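PDB 4GRF: putative thiol-disulfide oxidoreductase from Bacteroides vulgatus, which probably catalyses thiol-disulfide exchange through its thioredoxin domain, the part of the longer protein described here. Local coordinates for residues V8-T13 with L102-I107; D35-G40 with E75-A80; S42-E47 with G109-I114. All blocks are in the same frame, centred on the assembly; numbering follows the deposited sequence. Where two conformers were deposited one is given.

Contact 1: V8-T13 with L102-I107. With GSH (glutathione), chain H.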
loop_
_atom_site.group_PDB
_atom_site.type_symbol
_atom_site.label_atom_id
_atom_site.label_comp_id
_atom_site.label_asym_id
_atom_site.label_seq_id
_atom_site.Cartn_x
_atom_site.Cartn_y
_atom_site.Cartn_z
ATOM N N VAL A 8 -12.824 0.420 9.632
ATOM C CA VAL A 8 -12.329 -0.892 9.227
ATOM C C VAL A 8 -11.914 -0.808 7.759
ATOM O O VAL A 8 -12.700 -0.380 6.901
ATOM C CB VAL A 8 -13.419 -1.963 9.392
ATOM C CG1 VAL A 8 -12.966 -3.320 8.866
ATOM C CG2 VAL A 8 -13.838 -2.050 10.857
ATOM N N ALA A 9 -10.680 -1.204 7.463
ATOM C CA ALA A 9 -10.212 -1.159 6.090
ATOM C C ALA A 9 -10.971 -2.181 5.236
ATOM O O ALA A 9 -10.973 -3.382 5.535
ATOM C CB ALA A 9 -8.721 -1.425 6.039
ATOM N N PRO A 10 -11.620 -1.713 4.170
ATOM C CA PRO A 10 -12.301 -2.630 3.260
ATOM C C PRO A 10 -11.394 -3.654 2.581
ATOM O O PRO A 10 -10.168 -3.464 2.452
ATOM C CB PRO A 10 -12.935 -1.695 2.231
ATOM C CG PRO A 10 -13.105 -0.418 2.944
ATOM C CD PRO A 10 -11.909 -0.309 3.838
ATOM N N ALA A 11 -12.005 -4.754 2.170
ATOM C CA ALA A 11 -11.265 -5.825 1.534
ATOM C C ALA A 11 -10.546 -5.350 0.259
ATOM O O ALA A 11 -11.034 -4.506 -0.487
ATOM C CB ALA A 11 -12.194 -6.995 1.235
ATOM N N ILE A 12 -9.363 -5.920 0.034
ATOM C CA ILE A 12 -8.593 -5.710 -1.181
ATOM C C ILE A 12 -7.950 -7.045 -1.561
ATOM O O ILE A 12 -7.361 -7.722 -0.700
ATOM C CB ILE A 12 -7.429 -4.700 -0.993
ATOM C CG1 ILE A 12 -7.878 -3.364 -0.394
ATOM C CG2 ILE A 12 -6.726 -4.432 -2.325
ATOM C CD1 ILE A 12 -6.701 -2.482 -0.021
ATOM N N THR A 13 -8.056 -7.423 -2.838
ATOM C CA THR A 13 -7.314 -8.547 -3.367
ATOM C C THR A 13 -6.774 -8.152 -4.725
ATOM O O THR A 13 -7.472 -7.499 -5.500
ATOM C CB THR A 13 -8.184 -9.803 -3.551
ATOM O OG1 THR A 13 -8.906 -10.074 -2.344
ATOM C CG2 THR A 13 -7.313 -11.002 -3.867
ATOM N N LEU A 102 -11.428 1.594 -5.179
ATOM C CA LEU A 102 -11.327 3.032 -5.025
ATOM C C LEU A 102 -12.547 3.629 -4.351
ATOM O O LEU A 102 -12.416 4.511 -3.511
ATOM C CB LEU A 102 -11.103 3.718 -6.358
ATOM C CG LEU A 102 -9.783 3.323 -7.024
ATOM C CD1 LEU A 102 -9.641 4.042 -8.346
ATOM C CD2 LEU A 102 -8.594 3.632 -6.119
ATOM N N GLU A 103 -13.734 3.176 -4.731
ATOM C CA GLU A 103 -14.934 3.698 -4.103
ATOM C C GLU A 103 -14.984 3.307 -2.629
ATOM O O GLU A 103 -15.287 4.133 -1.780
ATOM C CB GLU A 103 -16.172 3.215 -4.836
ATOM C CG GLU A 103 -16.346 3.875 -6.193
ATOM C CD GLU A 103 -17.571 3.367 -6.924
ATOM O OE1 GLU A 103 -18.306 2.545 -6.335
ATOM O OE2 GLU A 103 -17.791 3.786 -8.082
ATOM N N SER A 104 -14.640 2.061 -2.323
ATOM C CA SER A 104 -14.723 1.576 -0.949
ATOM C C SER A 104 -13.780 2.332 -0.003
ATOM O O SER A 104 -14.081 2.476 1.171
ATOM C CB SER A 104 -14.471 0.060 -0.890
ATOM O OG SER A 104 -13.098 -0.259 -0.992
ATOM N N TYR A 105 -12.634 2.802 -0.521
ATOM C CA TYR A 105 -11.689 3.590 0.269
ATOM C C TYR A 105 -11.876 5.085 0.067
ATOM O O TYR A 105 -11.148 5.889 0.650
ATOM C CB TYR A 105 -10.239 3.191 -0.064
ATOM C CG TYR A 105 -9.791 1.936 0.656
ATOM C CD1 TYR A 105 -10.081 0.673 0.145
ATOM C CD2 TYR A 105 -9.084 2.016 1.862
ATOM C CE1 TYR A 105 -9.663 -0.475 0.800
ATOM C CE2 TYR A 105 -8.655 0.886 2.527
ATOM C CZ TYR A 105 -8.953 -0.357 2.017
ATOM O OH TYR A 105 -8.535 -1.460 2.689
ATOM N N CYS A 106 -12.872 5.426 -0.748
ATOM C CA CYS A 106 -13.162 6.795 -1.146
ATOM C C CYS A 106 -11.914 7.548 -1.587
ATOM O O CYS A 106 -11.618 8.650 -1.112
ATOM C CB CYS A 106 -13.836 7.581 -0.048
ATOM S SG CYS A 106 -14.216 9.220 -0.679
ATOM N N ILE A 107 -11.186 6.929 -2.507
ATOM C CA ILE A 107 -9.934 7.489 -2.975
ATOM C C ILE A 107 -10.196 8.460 -4.086
ATOM O O ILE A 107 -10.742 8.106 -5.134
ATOM C CB ILE A 107 -8.962 6.414 -3.470
ATOM C CG1 ILE A 107 -8.562 5.507 -2.300
ATOM C CG2 ILE A 107 -7.719 7.045 -4.072
ATOM C CD1 ILE A 107 -7.825 4.246 -2.722
HETATM N N1 GSH H . -19.019 4.197 6.108
HETATM C CA1 GSH H . -18.804 5.399 5.257
HETATM C C1 GSH H . -20.104 6.029 4.836
HETATM O O11 GSH H . -20.250 7.263 4.985
HETATM O O12 GSH H . -20.995 5.297 4.347
HETATM C CB1 GSH H . -17.976 4.992 4.040
HETATM C CG1 GSH H . -18.014 6.052 2.942
HETATM C CD1 GSH H . -16.967 7.121 3.180
HETATM O OE1 GSH H . -16.169 7.061 4.105
HETATM N N2 GSH H . -16.953 8.129 2.311
HETATM C CA2 GSH H . -15.954 9.169 2.404
HETATM C C2 GSH H . -16.010 9.885 3.720
HETATM O O2 GSH H . -17.064 10.324 4.157
HETATM C CB2 GSH H . -16.120 10.176 1.265
HETATM S SG2 GSH H . -16.229 9.383 -0.353
HETATM N N3 GSH H . -14.836 9.997 4.333
HETATM C CA3 GSH H . -14.634 10.690 5.589
HETATM C C3 GSH H . -13.153 10.929 5.825
HETATM O O31 GSH H . -12.806 11.484 6.885
HETATM O O32 GSH H . -12.322 10.559 4.958
HETATM O O HOH W 1 -13.232 -3.101 -1.171
#
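Tyr105 carries most of this contact, reaching from the end region of helix 95-104 into the loop that precedes strand 13-15. Its CB leaves the backbone across the line to residues 8-13, and with CG anti to the carbonyl carbon (chi1 -81°) the ring is swung back toward that loop. Over one face lies Pro10, whose CD stands 3.7 Å from the centroid of the Tyr105 ring in a CH-pi contact, shifted toward the rim. Farther out, CE1 of Tyr105 meets Ile12 CG1 at 3.6 Å. The tip is gripped by the loop backbone: Tyr105 OH donates to Pro10 O at 2.6 Å, in the carbonyl plane and on a lone pair, while Ala9 CB and Ile12 CD1 pack against the tyrosine OH. A phenylalanine here would lose that bond and would probably leave the loop less firmly tied to the ring. Beside the ring, a water donates to both Ala11 O and Ser104 OG, the latter also bonded to Val101 O. Cys106 closes the helix in a Schellman motif and carries glutathione through an SG-SG2 disulfide of 2.0 Å. Inward, the Tyr105 ring meets Phe36 of strand 31-37 and touches Ile114 of strand 112-116.

Contact 2: D35-G40 with E75-A80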
loop_
_atom_site.group_PDB
_atom_site.type_symbol
_atom_site.label_atom_id
_atom_site.label_comp_id
_atom_site.label_asym_id
_atom_site.label_seq_id
_atom_site.Cartn_x
_atom_site.Cartn_y
_atom_site.Cartn_z
ATOM N N ASP A 35 -0.301 1.222 0.137
ATOM C CA ASP A 35 0.096 2.240 -0.828
ATOM C C ASP A 35 -0.663 2.036 -2.123
ATOM O O ASP A 35 -0.363 1.104 -2.866
ATOM C CB ASP A 35 1.593 2.090 -1.078
ATOM C CG ASP A 35 2.115 3.039 -2.103
ATOM O OD1 ASP A 35 1.444 4.057 -2.346
ATOM O OD2 ASP A 35 3.199 2.741 -2.671
ATOM N N PHE A 36 -1.675 2.865 -2.362
ATOM C CA PHE A 36 -2.408 2.854 -3.617
ATOM C C PHE A 36 -1.699 3.770 -4.621
ATOM O O PHE A 36 -1.443 4.950 -4.351
ATOM C CB PHE A 36 -3.837 3.362 -3.440
ATOM C CG PHE A 36 -4.704 2.545 -2.498
ATOM C CD1 PHE A 36 -4.700 2.795 -1.141
ATOM C CD2 PHE A 36 -5.561 1.575 -2.984
ATOM C CE1 PHE A 36 -5.524 2.064 -0.282
ATOM C CE2 PHE A 36 -6.385 0.858 -2.135
ATOM C CZ PHE A 36 -6.349 1.095 -0.790
ATOM N N TRP A 37 -1.402 3.219 -5.789
ATOM C CA TRP A 37 -0.539 3.903 -6.752
ATOM C C TRP A 37 -0.740 3.377 -8.165
ATOM O O TRP A 37 -1.497 2.444 -8.403
ATOM C CB TRP A 37 0.930 3.741 -6.338
ATOM C CG TRP A 37 1.452 2.354 -6.556
ATOM C CD1 TRP A 37 1.108 1.228 -5.863
ATOM C CD2 TRP A 37 2.403 1.940 -7.531
ATOM N NE1 TRP A 37 1.777 0.148 -6.341
ATOM C CE2 TRP A 37 2.569 0.550 -7.385
ATOM C CE3 TRP A 37 3.102 2.600 -8.542
ATOM C CZ2 TRP A 37 3.422 -0.187 -8.183
ATOM C CZ3 TRP A 37 3.944 1.865 -9.337
ATOM C CH2 TRP A 37 4.102 0.479 -9.151
ATOM N N PHE A 38 -0.053 4.002 -9.118
ATOM C CA PHE A 38 0.066 3.434 -10.443
ATOM C C PHE A 38 1.319 4.053 -11.045
ATOM O O PHE A 38 1.817 5.053 -10.551
ATOM C CB PHE A 38 -1.168 3.728 -11.320
ATOM C CG PHE A 38 -1.592 5.157 -11.298
ATOM C CD1 PHE A 38 -2.436 5.622 -10.294
ATOM C CD2 PHE A 38 -1.152 6.051 -12.258
ATOM C CE1 PHE A 38 -2.828 6.952 -10.257
ATOM C CE2 PHE A 38 -1.552 7.383 -12.230
ATOM C CZ PHE A 38 -2.388 7.831 -11.222
ATOM N N ALA A 39 1.833 3.428 -12.093
ATOM C CA ALA A 39 3.119 3.795 -12.668
ATOM C C ALA A 39 3.200 5.267 -13.092
ATOM O O ALA A 39 4.265 5.890 -12.959
ATOM C CB ALA A 39 3.414 2.883 -13.854
ATOM N N GLY A 40 2.091 5.818 -13.582
ATOM C CA GLY A 40 2.064 7.202 -14.071
ATOM C C GLY A 40 1.846 8.264 -13.003
ATOM O O GLY A 40 1.584 9.435 -13.310
ATOM N N GLU A 75 2.346 -4.425 -17.965
ATOM C CA GLU A 75 3.721 -4.114 -18.335
ATOM C C GLU A 75 4.210 -2.835 -17.659
ATOM O O GLU A 75 5.341 -2.768 -17.208
ATOM C CB GLU A 75 3.853 -3.985 -19.859
ATOM C CG GLU A 75 2.760 -3.161 -20.522
ATOM C CD GLU A 75 2.766 -3.291 -22.037
ATOM O OE1 GLU A 75 1.865 -3.969 -22.582
ATOM O OE2 GLU A 75 3.675 -2.723 -22.682
ATOM N N ASP A 76 3.341 -1.819 -17.604
ATOM C CA ASP A 76 3.689 -0.532 -16.989
ATOM C C ASP A 76 3.962 -0.697 -15.493
ATOM O O ASP A 76 4.906 -0.107 -14.945
ATOM C CB ASP A 76 2.571 0.508 -17.160
ATOM C CG ASP A 76 2.359 0.946 -18.595
ATOM O OD1 ASP A 76 3.266 0.784 -19.432
ATOM O OD2 ASP A 76 1.262 1.484 -18.865
ATOM N N TRP A 77 3.114 -1.490 -14.845
ATOM C CA TRP A 77 3.246 -1.820 -13.428
ATOM C C TRP A 77 4.580 -2.509 -13.128
ATOM O O TRP A 77 5.329 -2.093 -12.237
ATOM C CB TRP A 77 2.068 -2.705 -13.046
ATOM C CG TRP A 77 2.068 -3.275 -11.688
ATOM C CD1 TRP A 77 2.053 -2.578 -10.504
ATOM C CD2 TRP A 77 2.034 -4.672 -11.332
ATOM N NE1 TRP A 77 2.026 -3.452 -9.451
ATOM C CE2 TRP A 77 2.005 -4.740 -9.925
ATOM C CE3 TRP A 77 2.013 -5.866 -12.065
ATOM C CZ2 TRP A 77 1.979 -5.953 -9.235
ATOM C CZ3 TRP A 77 1.976 -7.079 -11.370
ATOM C CH2 TRP A 77 1.969 -7.107 -9.969
ATOM N N LYS A 78 4.903 -3.551 -13.887
ATOM C CA LYS A 78 6.142 -4.285 -13.669
ATOM C C LYS A 78 7.381 -3.437 -13.953
ATOM O O LYS A 78 8.378 -3.481 -13.200
ATOM C CB LYS A 78 6.128 -5.585 -14.500
ATOM C CG LYS A 78 5.148 -6.599 -13.930
ATOM C CD LYS A 78 5.138 -7.943 -14.639
ATOM C CE LYS A 78 4.719 -7.818 -16.093
ATOM N NZ LYS A 78 4.499 -9.159 -16.702
ATOM N N LYS A 79 7.319 -2.634 -15.002
ATOM C CA LYS A 79 8.436 -1.763 -15.326
ATOM C C LYS A 79 8.683 -0.784 -14.191
ATOM O O LYS A 79 9.823 -0.493 -13.879
ATOM C CB LYS A 79 8.199 -1.001 -16.624
ATOM C CG LYS A 79 8.305 -1.864 -17.871
ATOM C CD LYS A 79 7.891 -1.105 -19.131
ATOM C CE LYS A 79 8.198 -1.915 -20.389
ATOM N NZ LYS A 79 7.501 -1.421 -21.612
ATOM N N ALA A 80 7.621 -0.278 -13.565
ATOM C CA ALA A 80 7.793 0.706 -12.513
ATOM C C ALA A 80 8.450 0.056 -11.306
ATOM O O ALA A 80 9.322 0.641 -10.655
ATOM C CB ALA A 80 6.447 1.332 -12.131
HETATM O O HOH W 2 1.344 -2.838 -6.723
#
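In this thioredoxin fold, the end of the central strand 31-37 and the turn after it pack against helix 74-84, which follows the neighbouring parallel strand 63-69. Apolar contacts between side chains make up much of the interface. Ala39 and Ala80 point at each other's segments and meet methyl to methyl, CB to CB, at 3.8 Å. These small side chains let the backbones come close, the Ala39 and Ala80 CA atoms lying 5.6 Å apart. The CB of Ala80 also sits in the plane of the Trp37 indole, at its edge, 3.8 Å from CZ3 of Trp37.

The aromatic part is a pair of tryptophans. Both side chains start out across the contact, and their first torsions bring the ends closer: Trp37 holds CG between backbone N and carbonyl carbon (chi1 72°), Trp77 has CG anti to its backbone N (chi1 174°), and the two cross at about a right angle. Their rings meet obliquely, planes at 41°, with Trp37 CZ2 3.6 Å from Trp77 CD1. Trp37 also touches Cys44 of helix 42-46.

Polar groups are served by other partners: Ala39 N by Asp71, Ala39 O by Arg45, and the Asp76 carboxylate by Arg73. Between the indoles, one water accepts a hydrogen bond from each N-H, at 3.0 Å from Trp37 NE1 and 2.9 Å from Trp77 NE1.

Contact 3: S42-E47 with G109-I114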
loop_
_atom_site.group_PDB
_atom_site.type_symbol
_atom_site.label_atom_id
_atom_site.label_comp_id
_atom_site.label_asym_id
_atom_site.label_seq_id
_atom_site.Cartn_x
_atom_site.Cartn_y
_atom_site.Cartn_z
ATOM N N SER A 42 3.721 10.313 -10.510
ATOM C CA SER A 42 5.095 10.716 -10.188
ATOM C C SER A 42 5.346 10.772 -8.689
ATOM O O SER A 42 6.320 10.248 -8.177
ATOM C CB SER A 42 5.388 12.098 -10.766
ATOM O OG SER A 42 5.729 12.012 -12.127
ATOM N N TRP A 43 4.451 11.437 -7.988
ATOM C CA TRP A 43 4.614 11.604 -6.568
ATOM C C TRP A 43 4.585 10.259 -5.847
ATOM O O TRP A 43 5.291 10.066 -4.860
ATOM C CB TRP A 43 3.504 12.494 -6.015
ATOM C CG TRP A 43 4.064 13.278 -5.000
ATOM C CD1 TRP A 43 4.038 13.042 -3.655
ATOM C CD2 TRP A 43 4.907 14.404 -5.206
ATOM N NE1 TRP A 43 4.777 14.004 -3.005
ATOM C CE2 TRP A 43 5.324 14.850 -3.939
ATOM C CE3 TRP A 43 5.325 15.101 -6.344
ATOM C CZ2 TRP A 43 6.142 15.964 -3.777
ATOM C CZ3 TRP A 43 6.136 16.200 -6.182
ATOM C CH2 TRP A 43 6.539 16.622 -4.907
ATOM N N CYS A 44 3.769 9.336 -6.336
ATOM C CA CYS A 44 3.759 7.959 -5.782
ATOM C C CYS A 44 5.157 7.337 -5.871
ATOM O O CYS A 44 5.671 6.760 -4.908
ATOM C CB CYS A 44 2.763 7.064 -6.553
ATOM S SG CYS A 44 1.018 7.591 -6.560
ATOM N N ARG A 45 5.788 7.481 -7.028
ATOM C CA ARG A 45 7.065 6.861 -7.278
ATOM C C ARG A 45 8.109 7.520 -6.387
ATOM O O ARG A 45 9.032 6.863 -5.893
ATOM C CB ARG A 45 7.475 7.050 -8.741
ATOM C CG ARG A 45 6.381 6.755 -9.763
ATOM C CD ARG A 45 6.207 5.268 -10.061
ATOM N NE ARG A 45 7.462 4.641 -10.495
ATOM C CZ ARG A 45 7.856 4.498 -11.761
ATOM N NH1 ARG A 45 7.102 4.886 -12.764
ATOM N NH2 ARG A 45 9.021 3.949 -12.019
ATOM N N LYS A 46 7.979 8.833 -6.197
ATOM C CA LYS A 46 8.947 9.571 -5.381
ATOM C C LYS A 46 8.898 9.214 -3.904
ATOM O O LYS A 46 9.810 9.554 -3.153
ATOM C CB LYS A 46 8.780 11.077 -5.549
ATOM C CG LYS A 46 9.250 11.584 -6.902
ATOM C CD LYS A 46 8.906 13.050 -7.108
ATOM C CE LYS A 46 9.839 13.931 -6.296
ATOM N NZ LYS A 46 9.752 15.365 -6.684
ATOM N N GLU A 47 7.867 8.507 -3.468
ATOM C CA GLU A 47 7.801 8.091 -2.075
ATOM C C GLU A 47 8.645 6.818 -1.815
ATOM O O GLU A 47 8.860 6.416 -0.668
ATOM C CB GLU A 47 6.343 7.811 -1.671
ATOM C CG GLU A 47 5.444 9.032 -1.614
ATOM C CD GLU A 47 5.932 10.075 -0.634
ATOM O OE1 GLU A 47 6.412 9.688 0.453
ATOM O OE2 GLU A 47 5.820 11.273 -0.945
ATOM N N GLY A 109 -7.579 11.047 -4.769
ATOM C CA GLY A 109 -6.290 11.423 -5.356
ATOM C C GLY A 109 -5.179 10.483 -4.947
ATOM O O GLY A 109 -5.323 9.724 -3.992
ATOM N N PHE A 110 -4.073 10.540 -5.684
ATOM C CA PHE A 110 -2.897 9.690 -5.439
ATOM C C PHE A 110 -1.665 10.559 -5.258
ATOM O O PHE A 110 -1.593 11.649 -5.817
ATOM C CB PHE A 110 -2.657 8.756 -6.617
ATOM C CG PHE A 110 -3.785 7.821 -6.890
ATOM C CD1 PHE A 110 -4.925 8.270 -7.531
ATOM C CD2 PHE A 110 -3.711 6.486 -6.524
ATOM C CE1 PHE A 110 -5.981 7.408 -7.790
ATOM C CE2 PHE A 110 -4.756 5.620 -6.791
ATOM C CZ PHE A 110 -5.894 6.082 -7.426
ATOM N N PRO A 111 -0.684 10.090 -4.471
ATOM C CA PRO A 111 -0.661 8.838 -3.746
ATOM C C PRO A 111 -1.725 8.806 -2.638
ATOM O O PRO A 111 -2.159 9.848 -2.166
ATOM C CB PRO A 111 0.743 8.831 -3.116
ATOM C CG PRO A 111 1.087 10.264 -2.945
ATOM C CD PRO A 111 0.449 10.964 -4.108
ATOM N N HIS A 112 -2.133 7.598 -2.279
ATOM C CA HIS A 112 -2.996 7.370 -1.150
ATOM C C HIS A 112 -2.311 6.314 -0.278
ATOM O O HIS A 112 -2.235 5.122 -0.648
ATOM C CB HIS A 112 -4.363 6.891 -1.577
ATOM C CG HIS A 112 -5.349 6.899 -0.472
ATOM N ND1 HIS A 112 -5.833 8.070 0.069
ATOM C CD2 HIS A 112 -5.940 5.895 0.210
ATOM C CE1 HIS A 112 -6.677 7.782 1.041
ATOM N NE2 HIS A 112 -6.765 6.469 1.141
ATOM N N ILE A 113 -1.748 6.779 0.835
ATOM C CA ILE A 113 -0.978 5.891 1.701
ATOM C C ILE A 113 -1.529 5.946 3.125
ATOM O O ILE A 113 -1.561 7.012 3.757
ATOM C CB ILE A 113 0.505 6.273 1.717
ATOM C CG1 ILE A 113 1.042 6.367 0.291
ATOM C CG2 ILE A 113 1.294 5.255 2.526
ATOM C CD1 ILE A 113 2.496 6.800 0.206
ATOM N N ILE A 114 -1.962 4.794 3.612
ATOM C CA ILE A 114 -2.593 4.682 4.913
ATOM C C ILE A 114 -1.899 3.593 5.739
ATOM O O ILE A 114 -1.203 2.756 5.195
ATOM C CB ILE A 114 -4.087 4.348 4.801
ATOM C CG1 ILE A 114 -4.294 3.006 4.075
ATOM C CG2 ILE A 114 -4.820 5.463 4.055
ATOM C CD1 ILE A 114 -5.730 2.542 4.043
#
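Trp43, early in helix 42-46, is the first residue of its segment to meet residues 109-114. Its CB rests 3.9 Å from CD of Pro111, and the indole presents its edge to the same proline, with Trp43 CD1 4.1 Å from Pro111 CG. The CD of Lys46, one turn along the helix, lies over one face of the ring toward its rim.

Cys44 comes next and makes the tightest approach. With SG anti to the carbonyl carbon (chi1 -59°), the sulfur lies alongside Pro111, 3.5 Å from its CA and 3.7 Å from its CB. The same SG touches CB of Phe110 at 3.9 Å, while the phenyl ring of Phe110 turns away to meet Phe38 edge-to-face. Cys44 SG is joined to Cys41 SG in a disulfide, so the proline and the methylene before it pack directly on one sulfur of the disulfide.

Glu47 ends the walk, its CB directed toward residues 109-114 and its chain bent at chi2 (-59°). Its CG meets Ile113 CD1 at 4.1 Å, an apolar touch made by the stem of an acidic side chain. Glu47 is buried, and its OE1 accepts a hydrogen bond from Gly129 N.

The peptide bond between Phe110 and Pro111 is cis. A cis-proline lying against a CxxC disulfide at a helix start is the hallmark of the thioredoxin active site, and the geometry is consistent with a redox-active role for Cys41 and Cys44.

In the fold
Contacts 2 and 3 are buried, whereas contact 1 is only partly so and holds the glutathione-bearing Cys106. All three converge on neighbouring strands 31-37 and 112-116: Phe36 N is 2.9 Å from His112 O, a probable hydrogen bond between the strands of contacts 2 and 3, and the Phe36 ring packs against Ile12 and Ile107 of contact 1. Arg45, in the helix of contact 3, packs on Ala80 of contact 2. Chemistry differs with place: contact 1 closes a loop with a direct tyrosine hydrogen bond, contact 2 joins two indoles through water, and contact 3 sets proline against disulfide sulfur.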